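Local coordinates for Peptide/nickel transport system substrate-binding protein (Listeria monocytogenes serotype 1/2a, PDB 5KZT) that binds a peptide and, like its relatives in the bacterial solute-binding protein 5 family, probably takes part in carrying peptides across the membrane, at residues A110-Y115 and G443-M448; A256-N261 and A500-D505; K482-L485 and A490-P493. All coordinates share one frame; numbering follows the deposited sequence.

Contact 1. Residues A110-Y115 and G443-M448; sequences AATYSY and GAQNRM
Thr-112 and Ala-444 mark the closest approach of the two backbones, with CA atoms 5.3 Å apart. Each lies at the first corner of a tight turn. One turn is closed by a bond of 3.0 Å from Ser-114 N to Ala-111 O, the other by an equally long bond from Asn-446 N to Gly-443 O. The turns meet corner to corner: Ala-444 CB comes to 3.5 Å from Thr-112 O, a methyl-to-carbonyl van der Waals contact, and to 4.0 Å from Thr-112 CB.

Beside this methyl contact lies a polar one. Thr-112 carries OG1 between its backbone N and carbonyl carbon (chi1 58°), while the Gln-445 chain bends at chi2 (-61°) to bring its amide round. Thr-112 OG1 and Gln-445 NE2 remain 3.7 Å apart, too far for a direct bond, and are joined by a water. It donates to Thr-112 OG1 at 3.1 Å and accepts from Gln-445 NE2 at 2.8 Å. The same two atoms also hydrogen-bond Asp-34 OD2, so a carboxylate and a water bridge them together. This water sits over the centre of the Tyr-113 ring, 3.2 Å above its plane. Gln-445 CG lies obliquely to the Tyr-115 ring, nearest its OH, in a loose contact. Within loop 443-448, Arg-447 NE bonds Ala-444 O from above the carbonyl plane.

Tyr-113 OH bonds both Asp-428 and the backbone of the bound peptide, and Gln-445 packs on an acidic side chain of that peptide, which places the contact at the binding cleft. Joining sequence-distant loops, it is consistent with the closed, ligand-bound state of a two-lobed solute-binding protein. Its polar atoms are joined through water and Asp-34 rather than directly, which suggests an interface that could separate when the cleft opens.

Contact 2. Residues A256-N261 and A500-D505; sequences AQNKNN and AYLQKD
Leu-502 meets Asn-258 and Asn-261 through one methyl group, CD2. The two asparagines are the first and last residues of a type I beta turn, closed by a 3.0 Å bond from Asn-261 N to Asn-258 O. This turn brings side chains three residues apart onto the same methyl. The backbones stay well separated, the nearest CA atoms, those of Asn-258 and Leu-502, being 7.9 Å apart, so side chains alone span the gap.

The two asparagines differ in conformation. Asn-258 holds CG beside its backbone N (chi1 -73°) and offers CB, 4.2 Å from Leu-502 CD2. In Asn-261, CG swings opposite the backbone N (chi1 -171°), which brings the side chain across the methyl: Asn-261 CG is 4.1 Å from Leu-502 CD2, with CB and OD1 equally near. The Asn-261 and Leu-502 side chains meet at about a right angle.

The amide ends are engaged locally. Asn-258 ND2 bonds Tyr-254 O, four residues back in the preceding helix, while Asn-261 OD1 accepts from Asp-263 N, two residues on, as in an Asx turn. Both carboxamides are held by these bonds, while Asn-258 CB and the side chain of Asn-261 meet the leucine methyl in van der Waals contact.

The turn links helix 252-256 to strand 264-277, and Leu-502 lies near the end of strand 491-503, hydrogen-bonded through its backbone to Thr-248 of strand 247-250. Leu-237 of helix 233-241 and Leu-250 touch both Asn-258 and Leu-502, so the turn 258-261 borders an apolar patch formed between sheet and helix.

Contact 3. Residues K482-L485 and A490-P493; sequences KILL and AIQP
Leu-484 and Leu-485, near the end of helix 471-487, pack on the start of strand 491-503 in a buried helix-to-strand contact between elements joined by a very short connection. Only four residues separate the two segments, and every side chain that touches across them is apolar and buried.

A single backbone bond ties the ends together. Ala-490 N donates to Leu-484 O at 3.0 Å, with an N-H...O angle of 169° and the donor almost in line with the carbonyl bond. The chain therefore doubles back on the last part of the helix, where the backbone widens into a pi-type turn at 483-485.

The two leucines divide the apolar work. Leu-484, with CG opposite the backbone N (chi1 -173°), sends CD1 to 3.5 Å from Ala-490 CB, directly beside the backbone bond, while its CD2 makes a looser contact with Ile-491 CD1. Leu-485 sets its CD2 against two strand residues at once: 3.6 Å from Ile-491 CG1 and 3.7 Å from Pro-493 CD. Ile-491 holds CG1 between its backbone N and carbonyl carbon (chi1 59°), which brings this branch to the leucine at a slant. The branch of Leu-485 reaches toward the CD and CG side of the Pro-493 ring. Gln-492, between these two strand residues, starts away from the helix, and its NE2 bonds Ala-298 O and Leu-344 O. Ile-491 O is buried without a hydrogen-bonding partner.

Leu-484 also touches Leu-321, Phe-439, Tyr-450 and Tyr-455. The strand continues into the mixed sheet, pairing antiparallel with strand 264-277 at Gln-492. This is a compact alpha-to-beta connection, a helix packed on the strand that follows it, within an alpha/beta lobe of the periplasmic-binding-protein type.

Overall arrangement
Contact 3 is a fully buried core contact, whereas contacts 1 and 2 are only partly buried. Contacts 2 and 3 share strand 491-503 but use its two ends, their centres about 34 Å apart: one is a leucine methyl against a polar turn at the periphery, the other aliphatic packing with a backbone bond. Contact 1 lies beside the peptide and relies on water and a carboxylate. Its centre is about 18 Å from that of contact 3, and the two touch where Met-448 packs on Ala-490 and Ile-491, so loop 443-448 is in direct contact with the start of strand 491-503. Contact 2 lies on the other side of the chain's centre from contact 1.

Contact 1. Residues A110-Y115 and G443-M448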
loop_
_atom_site.group_PDB
_atom_site.type_symbol
_atom_site.label_atom_id
_atom_site.label_comp_id
_atom_site.label_asym_id
_atom_site.label_seq_id
_atom_site.Cartn_x
_atom_site.Cartn_y
_atom_site.Cartn_z
ATOM N N ALA A 110 10.740 4.360 14.320
ATOM C CA ALA A 110 11.120 4.441 12.907
ATOM C C ALA A 110 10.038 3.849 12.009
ATOM O O ALA A 110 10.322 3.054 11.092
ATOM C CB ALA A 110 12.457 3.735 12.675
ATOM N N ALA A 111 8.795 4.219 12.289
ATOM C CA ALA A 111 7.648 3.736 11.522
ATOM C C ALA A 111 7.624 4.480 10.210
ATOM O O ALA A 111 7.637 5.716 10.209
ATOM C CB ALA A 111 6.362 3.990 12.274
ATOM N N THR A 112 7.565 3.752 9.093
ATOM C CA THR A 112 7.639 4.412 7.795
ATOM C C THR A 112 6.457 5.336 7.544
ATOM O O THR A 112 6.608 6.304 6.797
ATOM C CB THR A 112 7.749 3.428 6.621
ATOM O OG1 THR A 112 6.626 2.537 6.634
ATOM C CG2 THR A 112 9.051 2.646 6.680
ATOM N N TYR A 113 5.300 5.068 8.167
ATOM C CA TYR A 113 4.112 5.908 7.976
ATOM C C TYR A 113 4.013 7.046 8.996
ATOM O O TYR A 113 2.984 7.718 9.097
ATOM C CB TYR A 113 2.856 5.046 8.029
ATOM C CG TYR A 113 2.354 4.502 6.712
ATOM C CD1 TYR A 113 2.128 5.343 5.621
ATOM C CD2 TYR A 113 2.020 3.161 6.585
ATOM C CE1 TYR A 113 1.591 4.861 4.449
ATOM C CE2 TYR A 113 1.504 2.666 5.410
ATOM C CZ TYR A 113 1.287 3.514 4.341
ATOM O OH TYR A 113 0.726 3.017 3.172
ATOM N N SER A 114 5.086 7.305 9.736
ATOM C CA SER A 114 5.059 8.405 10.700
ATOM C C SER A 114 4.681 9.752 10.049
ATOM O O SER A 114 4.089 10.609 10.705
ATOM C CB SER A 114 6.386 8.513 11.440
ATOM O OG SER A 114 7.403 8.920 10.563
ATOM N N TYR A 115 5.002 9.919 8.760
ATOM C CA TYR A 115 4.689 11.145 8.021
ATOM C C TYR A 115 3.173 11.445 7.901
ATOM O O TYR A 115 2.795 12.598 7.767
ATOM C CB TYR A 115 5.362 11.149 6.646
ATOM C CG TYR A 115 4.810 10.172 5.625
ATOM C CD1 TYR A 115 3.772 10.542 4.764
ATOM C CD2 TYR A 115 5.343 8.895 5.487
ATOM C CE1 TYR A 115 3.268 9.646 3.824
ATOM C CE2 TYR A 115 4.878 8.012 4.522
ATOM C CZ TYR A 115 3.824 8.392 3.702
ATOM O OH TYR A 115 3.342 7.536 2.745
ATOM N N GLY A 443 12.136 11.066 2.270
ATOM C CA GLY A 443 10.899 10.447 2.701
ATOM C C GLY A 443 11.096 8.952 2.911
ATOM O O GLY A 443 11.875 8.298 2.189
ATOM N N ALA A 444 10.380 8.392 3.882
ATOM C CA ALA A 444 10.549 6.965 4.217
ATOM C C ALA A 444 10.150 5.995 3.102
ATOM O O ALA A 444 10.608 4.849 3.102
ATOM C CB ALA A 444 9.802 6.624 5.499
ATOM N N GLN A 445 9.296 6.439 2.176
ATOM C CA GLN A 445 8.965 5.693 0.957
ATOM C C GLN A 445 9.648 6.175 -0.324
ATOM O O GLN A 445 9.290 5.736 -1.417
ATOM C CB GLN A 445 7.439 5.688 0.765
ATOM C CG GLN A 445 6.671 4.902 1.831
ATOM C CD GLN A 445 7.043 3.429 1.878
ATOM O OE1 GLN A 445 7.581 2.859 0.921
ATOM N NE2 GLN A 445 6.775 2.806 2.993
ATOM N N ASN A 446 10.644 7.048 -0.196
ATOM C CA ASN A 446 11.435 7.537 -1.336
ATOM C C ASN A 446 12.495 6.467 -1.611
ATOM O O ASN A 446 12.335 5.681 -2.541
ATOM C CB ASN A 446 12.029 8.917 -1.013
ATOM C CG ASN A 446 12.889 9.490 -2.127
ATOM O OD1 ASN A 446 13.647 8.789 -2.802
ATOM N ND2 ASN A 446 12.821 10.789 -2.278
ATOM N N ARG A 447 13.543 6.416 -0.777
ATOM C CA ARG A 447 14.573 5.366 -0.838
ATOM C C ARG A 447 15.266 5.251 -2.193
ATOM O O ARG A 447 15.650 4.170 -2.624
ATOM C CB ARG A 447 13.978 4.004 -0.430
ATOM C CG ARG A 447 13.260 4.009 0.900
ATOM C CD ARG A 447 14.202 4.318 2.055
ATOM N NE ARG A 447 13.465 4.388 3.319
ATOM C CZ ARG A 447 13.941 4.839 4.480
ATOM N NH1 ARG A 447 15.198 5.290 4.598
ATOM N NH2 ARG A 447 13.135 4.850 5.541
ATOM N N MET A 448 15.400 6.384 -2.864
ATOM C CA MET A 448 16.089 6.452 -4.129
ATOM C C MET A 448 17.197 7.493 -4.094
ATOM O O MET A 448 17.916 7.630 -5.081
ATOM C CB MET A 448 15.081 6.835 -5.211
ATOM C CG MET A 448 14.057 5.761 -5.475
ATOM S SD MET A 448 12.972 6.183 -6.845
ATOM C CE MET A 448 12.384 7.816 -6.438
HETATM O O HOH W 1 4.968 4.179 4.643
#

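Contact 2. Residues A256-N261 and A500-D505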
loop_
_atom_site.group_PDB
_atom_site.type_symbol
_atom_site.label_atom_id
_atom_site.label_comp_id
_atom_site.label_asym_id
_atom_site.label_seq_id
_atom_site.Cartn_x
_atom_site.Cartn_y
_atom_site.Cartn_z
ATOM N N ALA A 256 -6.387 -14.871 -19.443
ATOM C CA ALA A 256 -6.893 -14.855 -20.808
ATOM C C ALA A 256 -7.706 -16.101 -21.135
ATOM O O ALA A 256 -8.716 -16.002 -21.825
ATOM C CB ALA A 256 -5.755 -14.692 -21.794
ATOM N N GLN A 257 -7.275 -17.253 -20.620
ATOM C CA GLN A 257 -7.993 -18.530 -20.819
ATOM C C GLN A 257 -9.285 -18.668 -20.013
ATOM O O GLN A 257 -10.091 -19.568 -20.287
ATOM C CB GLN A 257 -7.100 -19.719 -20.464
ATOM C CG GLN A 257 -6.050 -20.029 -21.491
ATOM C CD GLN A 257 -6.668 -20.415 -22.798
ATOM O OE1 GLN A 257 -6.708 -19.607 -23.740
ATOM N NE2 GLN A 257 -7.234 -21.627 -22.855
ATOM N N ASN A 258 -9.465 -17.822 -19.010
ATOM C CA ASN A 258 -10.637 -17.900 -18.143
ATOM C C ASN A 258 -11.501 -16.637 -18.173
ATOM O O ASN A 258 -12.498 -16.568 -17.462
ATOM C CB ASN A 258 -10.185 -18.276 -16.734
ATOM C CG ASN A 258 -9.765 -19.729 -16.657
ATOM O OD1 ASN A 258 -10.619 -20.616 -16.631
ATOM N ND2 ASN A 258 -8.473 -19.988 -16.724
ATOM N N LYS A 259 -11.170 -15.683 -19.051
ATOM C CA LYS A 259 -11.849 -14.381 -19.064
ATOM C C LYS A 259 -13.335 -14.483 -19.453
ATOM O O LYS A 259 -14.097 -13.589 -19.132
ATOM C CB LYS A 259 -11.135 -13.386 -19.995
ATOM C CG LYS A 259 -11.381 -13.632 -21.475
ATOM C CD LYS A 259 -10.347 -12.994 -22.407
ATOM C CE LYS A 259 -10.686 -11.577 -22.817
ATOM N NZ LYS A 259 -10.092 -10.593 -21.870
ATOM N N ASN A 260 -13.725 -15.549 -20.155
ATOM C CA ASN A 260 -15.128 -15.773 -20.547
ATOM C C ASN A 260 -15.888 -16.742 -19.608
ATOM O O ASN A 260 -17.019 -17.150 -19.910
ATOM C CB ASN A 260 -15.192 -16.254 -21.998
ATOM C CG ASN A 260 -14.389 -15.376 -22.955
ATOM O OD1 ASN A 260 -13.419 -15.831 -23.560
ATOM N ND2 ASN A 260 -14.775 -14.127 -23.085
ATOM N N ASN A 261 -15.270 -17.111 -18.485
ATOM C CA ASN A 261 -15.879 -17.963 -17.463
ATOM C C ASN A 261 -16.860 -17.154 -16.610
ATOM O O ASN A 261 -16.569 -16.013 -16.226
ATOM C CB ASN A 261 -14.783 -18.571 -16.559
ATOM C CG ASN A 261 -15.313 -19.644 -15.613
ATOM O OD1 ASN A 261 -16.062 -19.367 -14.666
ATOM N ND2 ASN A 261 -14.906 -20.894 -15.862
ATOM N N ALA A 500 -7.257 -10.077 -11.759
ATOM C CA ALA A 500 -8.292 -11.015 -12.226
ATOM C C ALA A 500 -8.337 -12.225 -11.306
ATOM O O ALA A 500 -7.304 -12.686 -10.809
ATOM C CB ALA A 500 -8.025 -11.448 -13.652
ATOM N N TYR A 501 -9.542 -12.749 -11.122
ATOM C CA TYR A 501 -9.802 -13.892 -10.258
ATOM C C TYR A 501 -10.877 -14.766 -10.862
ATOM O O TYR A 501 -11.709 -14.291 -11.647
ATOM C CB TYR A 501 -10.346 -13.474 -8.889
ATOM C CG TYR A 501 -9.494 -12.567 -8.034
ATOM C CD1 TYR A 501 -9.567 -11.192 -8.167
ATOM C CD2 TYR A 501 -8.671 -13.091 -7.044
ATOM C CE1 TYR A 501 -8.808 -10.342 -7.362
ATOM C CE2 TYR A 501 -7.902 -12.263 -6.231
ATOM C CZ TYR A 501 -7.984 -10.887 -6.388
ATOM O OH TYR A 501 -7.232 -10.066 -5.582
ATOM N N LEU A 502 -10.858 -16.043 -10.497
ATOM C CA LEU A 502 -12.087 -16.811 -10.452
ATOM C C LEU A 502 -12.587 -16.685 -9.033
ATOM O O LEU A 502 -11.794 -16.768 -8.092
ATOM C CB LEU A 502 -11.876 -18.275 -10.814
ATOM C CG LEU A 502 -11.538 -18.628 -12.258
ATOM C CD1 LEU A 502 -11.654 -20.138 -12.437
ATOM C CD2 LEU A 502 -12.436 -17.917 -13.263
ATOM N N GLN A 503 -13.895 -16.461 -8.878
ATOM C CA GLN A 503 -14.515 -16.268 -7.576
ATOM C C GLN A 503 -15.797 -17.064 -7.503
ATOM O O GLN A 503 -16.676 -16.849 -8.324
ATOM C CB GLN A 503 -14.835 -14.789 -7.374
ATOM C CG GLN A 503 -15.386 -14.454 -5.997
ATOM C CD GLN A 503 -15.599 -12.958 -5.814
ATOM O OE1 GLN A 503 -14.651 -12.177 -5.849
ATOM N NE2 GLN A 503 -16.851 -12.557 -5.634
ATOM N N LYS A 504 -15.929 -17.955 -6.517
ATOM C CA LYS A 504 -17.140 -18.781 -6.427
ATOM C C LYS A 504 -18.377 -17.906 -6.260
ATOM O O LYS A 504 -18.353 -16.918 -5.509
ATOM C CB LYS A 504 -17.102 -19.752 -5.256
ATOM C CG LYS A 504 -15.981 -20.764 -5.300
ATOM C CD LYS A 504 -16.197 -21.895 -6.265
ATOM C CE LYS A 504 -15.018 -22.842 -6.061
ATOM N NZ LYS A 504 -15.003 -23.918 -7.045
ATOM N N ASP A 505 -19.465 -18.287 -6.925
ATOM C CA ASP A 505 -20.701 -17.506 -6.850
ATOM C C ASP A 505 -21.312 -17.375 -5.438
ATOM O O ASP A 505 -22.049 -16.428 -5.179
ATOM C CB ASP A 505 -21.765 -18.017 -7.855
ATOM C CG ASP A 505 -22.189 -19.473 -7.626
ATOM O OD1 ASP A 505 -21.793 -20.123 -6.634
ATOM O OD2 ASP A 505 -22.946 -19.979 -8.482
#

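Contact 3. Residues K482-L485 and A490-P493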
loop_
_atom_site.group_PDB
_atom_site.type_symbol
_atom_site.label_atom_id
_atom_site.label_comp_id
_atom_site.label_asym_id
_atom_site.label_seq_id
_atom_site.Cartn_x
_atom_site.Cartn_y
_atom_site.Cartn_z
ATOM N N LYS A 482 4.616 16.761 -13.163
ATOM C CA LYS A 482 5.524 17.110 -14.266
ATOM C C LYS A 482 6.988 17.179 -13.837
ATOM O O LYS A 482 7.879 16.729 -14.563
ATOM C CB LYS A 482 5.131 18.431 -14.897
ATOM C CG LYS A 482 5.794 18.635 -16.248
ATOM C CD LYS A 482 5.608 20.053 -16.761
ATOM C CE LYS A 482 6.397 20.266 -18.032
ATOM N NZ LYS A 482 7.833 20.580 -17.795
ATOM N N ILE A 483 7.217 17.732 -12.655
ATOM C CA ILE A 483 8.562 17.820 -12.087
ATOM C C ILE A 483 9.119 16.406 -11.852
ATOM O O ILE A 483 10.232 16.080 -12.252
ATOM C CB ILE A 483 8.564 18.612 -10.753
ATOM C CG1 ILE A 483 8.117 20.057 -10.984
ATOM C CG2 ILE A 483 9.966 18.604 -10.136
ATOM C CD1 ILE A 483 7.892 20.840 -9.722
ATOM N N LEU A 484 8.321 15.574 -11.207
ATOM C CA LEU A 484 8.743 14.214 -10.835
ATOM C C LEU A 484 9.081 13.356 -12.061
ATOM O O LEU A 484 10.099 12.667 -12.084
ATOM C CB LEU A 484 7.641 13.533 -10.022
ATOM C CG LEU A 484 7.938 12.176 -9.406
ATOM C CD1 LEU A 484 8.908 12.331 -8.256
ATOM C CD2 LEU A 484 6.668 11.478 -8.929
ATOM N N LEU A 485 8.210 13.423 -13.066
ATOM C CA LEU A 485 8.264 12.514 -14.196
ATOM C C LEU A 485 8.981 13.125 -15.398
ATOM O O LEU A 485 10.093 12.728 -15.699
ATOM C CB LEU A 485 6.840 12.034 -14.558
ATOM C CG LEU A 485 6.110 11.323 -13.414
ATOM C CD1 LEU A 485 4.716 10.880 -13.848
ATOM C CD2 LEU A 485 6.903 10.135 -12.862
ATOM N N ALA A 490 12.344 10.682 -11.952
ATOM C CA ALA A 490 12.597 10.073 -10.627
ATOM C C ALA A 490 12.192 8.597 -10.622
ATOM O O ALA A 490 12.851 7.757 -9.988
ATOM C CB ALA A 490 11.801 10.817 -9.560
ATOM N N ILE A 491 11.069 8.330 -11.288
ATOM C CA ILE A 491 10.488 6.973 -11.449
ATOM C C ILE A 491 9.873 6.861 -12.828
ATOM O O ILE A 491 9.757 7.860 -13.527
ATOM C CB ILE A 491 9.364 6.715 -10.439
ATOM C CG1 ILE A 491 8.238 7.746 -10.582
ATOM C CG2 ILE A 491 9.919 6.719 -9.027
ATOM C CD1 ILE A 491 6.978 7.339 -9.890
ATOM N N GLN A 492 9.458 5.660 -13.209
ATOM C CA GLN A 492 8.733 5.453 -14.468
ATOM C C GLN A 492 7.481 4.620 -14.228
ATOM O O GLN A 492 7.563 3.403 -14.096
ATOM C CB GLN A 492 9.623 4.788 -15.537
ATOM C CG GLN A 492 8.927 4.408 -16.862
ATOM C CD GLN A 492 8.225 5.567 -17.577
ATOM O OE1 GLN A 492 7.549 6.375 -16.950
ATOM N NE2 GLN A 492 8.380 5.644 -18.909
ATOM N N PRO A 493 6.308 5.273 -14.182
ATOM C CA PRO A 493 5.056 4.512 -14.198
ATOM C C PRO A 493 4.998 3.512 -15.364
ATOM O O PRO A 493 5.363 3.853 -16.487
ATOM C CB PRO A 493 4.000 5.592 -14.325
ATOM C CG PRO A 493 4.616 6.753 -13.598
ATOM C CD PRO A 493 6.060 6.713 -14.002
#